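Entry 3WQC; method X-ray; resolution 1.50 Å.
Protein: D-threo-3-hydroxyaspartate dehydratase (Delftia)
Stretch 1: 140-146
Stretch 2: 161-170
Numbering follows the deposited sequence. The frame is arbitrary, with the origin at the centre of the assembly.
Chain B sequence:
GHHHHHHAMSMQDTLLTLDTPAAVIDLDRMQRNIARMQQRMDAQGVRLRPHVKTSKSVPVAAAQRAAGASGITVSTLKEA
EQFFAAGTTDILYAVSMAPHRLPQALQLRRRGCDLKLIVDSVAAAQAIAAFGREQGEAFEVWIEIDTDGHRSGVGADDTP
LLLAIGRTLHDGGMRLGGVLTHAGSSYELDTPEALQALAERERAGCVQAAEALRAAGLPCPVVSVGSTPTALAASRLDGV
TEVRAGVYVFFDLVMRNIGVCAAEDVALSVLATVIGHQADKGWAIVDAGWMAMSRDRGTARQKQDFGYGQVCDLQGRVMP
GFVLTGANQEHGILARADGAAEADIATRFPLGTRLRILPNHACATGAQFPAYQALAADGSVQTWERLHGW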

# COMPACT_ATOMS: atom_id res chain seq x y z
N GLU B 140 -21.43 -13.13 -20.80
CA GLU B 140 -21.45 -14.32 -19.96
C GLU B 140 -21.37 -13.83 -18.52
O GLU B 140 -20.43 -13.04 -18.15
CB GLU B 140 -20.26 -15.22 -20.27
CG GLU B 140 -20.32 -16.46 -19.37
CD GLU B 140 -19.34 -17.54 -19.77
OE1 GLU B 140 -19.15 -18.47 -18.90
OE2 GLU B 140 -18.81 -17.57 -20.93
N VAL B 141 -22.28 -14.29 -17.66
CA VAL B 141 -22.39 -13.80 -16.31
C VAL B 141 -22.53 -15.02 -15.41
O VAL B 141 -23.29 -15.96 -15.71
CB VAL B 141 -23.61 -12.87 -16.12
CG1 VAL B 141 -23.65 -12.29 -14.70
CG2 VAL B 141 -23.60 -11.75 -17.16
N TRP B 142 -21.74 -15.02 -14.31
CA TRP B 142 -21.86 -16.05 -13.28
C TRP B 142 -22.49 -15.43 -12.07
O TRP B 142 -22.36 -14.21 -11.82
CB TRP B 142 -20.51 -16.62 -12.89
CG TRP B 142 -19.79 -17.29 -14.04
CD1 TRP B 142 -20.10 -17.37 -15.41
CD2 TRP B 142 -18.50 -17.95 -13.89
NE1 TRP B 142 -19.09 -18.02 -16.09
CE2 TRP B 142 -18.09 -18.39 -15.21
CE3 TRP B 142 -17.63 -18.16 -12.79
CZ2 TRP B 142 -16.84 -19.05 -15.43
CZ3 TRP B 142 -16.39 -18.81 -13.00
CH2 TRP B 142 -16.01 -19.24 -14.31
N ILE B 143 -23.14 -16.26 -11.24
CA ILE B 143 -23.81 -15.73 -10.03
C ILE B 143 -22.90 -16.02 -8.84
O ILE B 143 -22.48 -17.20 -8.61
CB ILE B 143 -25.21 -16.34 -9.82
CG1 ILE B 143 -26.07 -16.03 -11.10
CG2 ILE B 143 -25.79 -15.81 -8.49
CD1 ILE B 143 -27.43 -16.76 -11.06
N GLU B 144 -22.56 -14.99 -8.09
CA GLU B 144 -21.72 -15.19 -6.89
C GLU B 144 -22.53 -15.71 -5.69
O GLU B 144 -23.63 -15.16 -5.44
CB GLU B 144 -20.99 -13.87 -6.53
CG GLU B 144 -19.94 -14.08 -5.39
CD GLU B 144 -19.01 -12.93 -5.16
OE1 GLU B 144 -17.98 -13.21 -4.48
OE2 GLU B 144 -19.33 -11.79 -5.59
N ILE B 145 -22.01 -16.73 -4.99
CA ILE B 145 -22.71 -17.42 -3.92
C ILE B 145 -21.95 -17.08 -2.63
O ILE B 145 -20.71 -17.14 -2.57
CB ILE B 145 -22.71 -18.93 -4.17
CG1 ILE B 145 -23.30 -19.24 -5.56
CG2 ILE B 145 -23.50 -19.63 -3.03
CD1 ILE B 145 -24.71 -18.68 -5.81
N ASP B 146 -22.68 -16.78 -1.57
CA ASP B 146 -22.11 -16.55 -0.22
C ASP B 146 -22.24 -17.91 0.50
O ASP B 146 -23.37 -18.39 0.78
CB ASP B 146 -22.96 -15.51 0.52
CG ASP B 146 -22.50 -15.29 1.93
OD1 ASP B 146 -21.51 -15.94 2.33
OD2 ASP B 146 -23.16 -14.49 2.66
N LEU B 161 -34.10 -16.06 -4.70
CA LEU B 161 -33.26 -14.96 -5.27
C LEU B 161 -32.34 -15.54 -6.34
O LEU B 161 -32.13 -14.90 -7.39
CB LEU B 161 -32.43 -14.25 -4.22
CG LEU B 161 -31.43 -13.18 -4.67
CD1 LEU B 161 -32.23 -12.09 -5.38
CD2 LEU B 161 -30.69 -12.60 -3.45
N LEU B 162 -31.78 -16.74 -6.13
CA LEU B 162 -30.94 -17.42 -7.18
C LEU B 162 -31.75 -17.50 -8.47
O LEU B 162 -31.23 -17.20 -9.57
CB LEU B 162 -30.54 -18.87 -6.84
CG LEU B 162 -29.46 -19.08 -5.95
CD1 LEU B 162 -29.37 -20.60 -5.65
CD2 LEU B 162 -28.14 -18.64 -6.68
N LEU B 163 -33.00 -18.03 -8.37
CA LEU B 163 -33.77 -18.19 -9.61
C LEU B 163 -34.08 -16.84 -10.26
O LEU B 163 -34.18 -16.72 -11.49
CB LEU B 163 -35.05 -19.00 -9.37
CG LEU B 163 -34.83 -20.51 -9.33
CD1 LEU B 163 -33.50 -21.09 -9.00
CD2 LEU B 163 -36.08 -21.26 -8.93
N ALA B 164 -34.44 -15.84 -9.38
CA ALA B 164 -34.80 -14.55 -9.95
C ALA B 164 -33.62 -13.94 -10.75
O ALA B 164 -33.77 -13.43 -11.86
CB ALA B 164 -35.18 -13.57 -8.81
N ILE B 165 -32.41 -14.08 -10.18
CA ILE B 165 -31.23 -13.57 -10.91
C ILE B 165 -30.94 -14.43 -12.13
O ILE B 165 -30.69 -13.87 -13.24
CB ILE B 165 -30.02 -13.59 -9.95
CG1 ILE B 165 -30.25 -12.60 -8.79
CG2 ILE B 165 -28.71 -13.27 -10.71
CD1 ILE B 165 -29.23 -12.83 -7.65
N GLY B 166 -30.98 -15.78 -11.97
CA GLY B 166 -30.71 -16.59 -13.13
C GLY B 166 -31.71 -16.39 -14.28
O GLY B 166 -31.30 -16.34 -15.44
N ARG B 167 -33.02 -16.27 -13.96
CA ARG B 167 -34.01 -15.97 -15.02
C ARG B 167 -33.81 -14.64 -15.64
O ARG B 167 -33.97 -14.46 -16.83
CB ARG B 167 -35.41 -16.16 -14.43
CG ARG B 167 -35.72 -17.60 -14.12
CD ARG B 167 -37.00 -17.73 -13.33
NE ARG B 167 -37.33 -19.15 -13.13
CZ ARG B 167 -38.08 -19.57 -12.11
NH1 ARG B 167 -38.44 -18.70 -11.13
NH2 ARG B 167 -38.36 -20.85 -11.98
N THR B 168 -33.47 -13.63 -14.81
CA THR B 168 -33.29 -12.28 -15.38
C THR B 168 -32.19 -12.36 -16.46
O THR B 168 -32.30 -11.79 -17.56
CB THR B 168 -32.87 -11.30 -14.28
OG1 THR B 168 -33.93 -11.18 -13.34
CG2 THR B 168 -32.52 -9.91 -14.87
N LEU B 169 -31.08 -13.08 -16.11
CA LEU B 169 -30.00 -13.22 -17.10
C LEU B 169 -30.41 -14.05 -18.32
O LEU B 169 -30.24 -13.64 -19.48
CB LEU B 169 -28.76 -13.88 -16.41
CG LEU B 169 -28.11 -12.97 -15.36
CD1 LEU B 169 -27.11 -13.84 -14.53
CD2 LEU B 169 -27.42 -11.74 -15.96
N HIS B 170 -31.00 -15.23 -18.04
CA HIS B 170 -31.29 -16.18 -19.14
C HIS B 170 -32.42 -15.70 -20.07
O HIS B 170 -32.31 -15.70 -21.30
CB HIS B 170 -31.62 -17.52 -18.52
CG HIS B 170 -31.84 -18.59 -19.53
ND1 HIS B 170 -30.83 -19.13 -20.25
CD2 HIS B 170 -32.97 -19.26 -19.90
CE1 HIS B 170 -31.32 -20.08 -21.10
NE2 HIS B 170 -32.60 -20.18 -20.86

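Strand 140-146 lies against helix 161-170 in a nearly antiparallel arrangement: the angle between their N-to-C directions is 172°, and the axes approach to 9.6 Å. The register follows from the closest backbone points. Val141 CA is 7.7 Å from Leu169 CA, and Ile143 CA is 7.6 Å from Gly166 CA, so moving up the strand means moving back along the helix, as the opposed directions require. The two pieces together bury 293 Å² of surface, a modest area carried by a few side chains.

The helix backbone is bonded within itself: the i to i+4 pattern is continuous across the stretch, from Ile165 N to Leu161 O at 2.9 Å through to His170 N to Gly166 O at 2.8 Å. The strand has extended phi/psi values throughout, so its side chains alternate. Val141 and Ile143 direct their CA-to-CB bonds toward the helix, whereas those of Trp142 and Glu144 point away and neither residue loses any area to it. No hydrogen bond crosses between the stretches, and every pairing of side chains across the gap is apolar.

Ile143 is the centre of that apolar contact, with 89 Å² covered, the largest value in either stretch. Its m, t rotamer extends CD1 to the helix, where it lies 3.7 Å from Ile165 CG2 and 3.8 Å from the backbone atom Gly166 N. The second distance shows how closely the side chain approaches the helix backbone. Gly166 has no side chain at this point, and an ideal CB there would lie 3.9 Å from Ile143 CD1. Ile143 CG2, the other branch, is 4.1 Å from Leu162 CD2, while Ile143 CG1, the methylene that carries CD1, is 4.2 Å from Leu169 CD1. One strand residue thus touches four helix residues spanning two turns.

The flanking contacts continue the register. At one end, Val141 CG1 meets Leu169 CD1 at 3.8 Å, so this Leu169 methyl serves both Val141 and Ile143. At the other, Ile145 CD1 meets Leu162 CD2 at 3.5 Å, the shortest contact between the stretches. Both Ile145 and Leu162 start with CA-to-CB bonds directed sideways, and it is the ends of their side chains that come nearer. The side-chain pairs are methyl and methylene groups in van der Waals contact, and every participating side chain is buried in the assembly, where packing keeps hydrocarbon surface from water.

No polar side-chain bond links the two stretches; two lie within them, and Asp146 OD1 bonds elsewhere in the structure. Trp142 NE1 donates to Glu140 OE1 at 2.8 Å with an N-H...acceptor angle of 177°, a nearly linear bond between side chains two residues apart on the strand. On the helix, Thr168 OG1 donates to Ala164 O at 2.7 Å; that carbonyl also accepts from Thr168 N at 3.0 Å. None of these four residues has area covered by the opposite stretch, so the polar bonding is separate from the apolar contact.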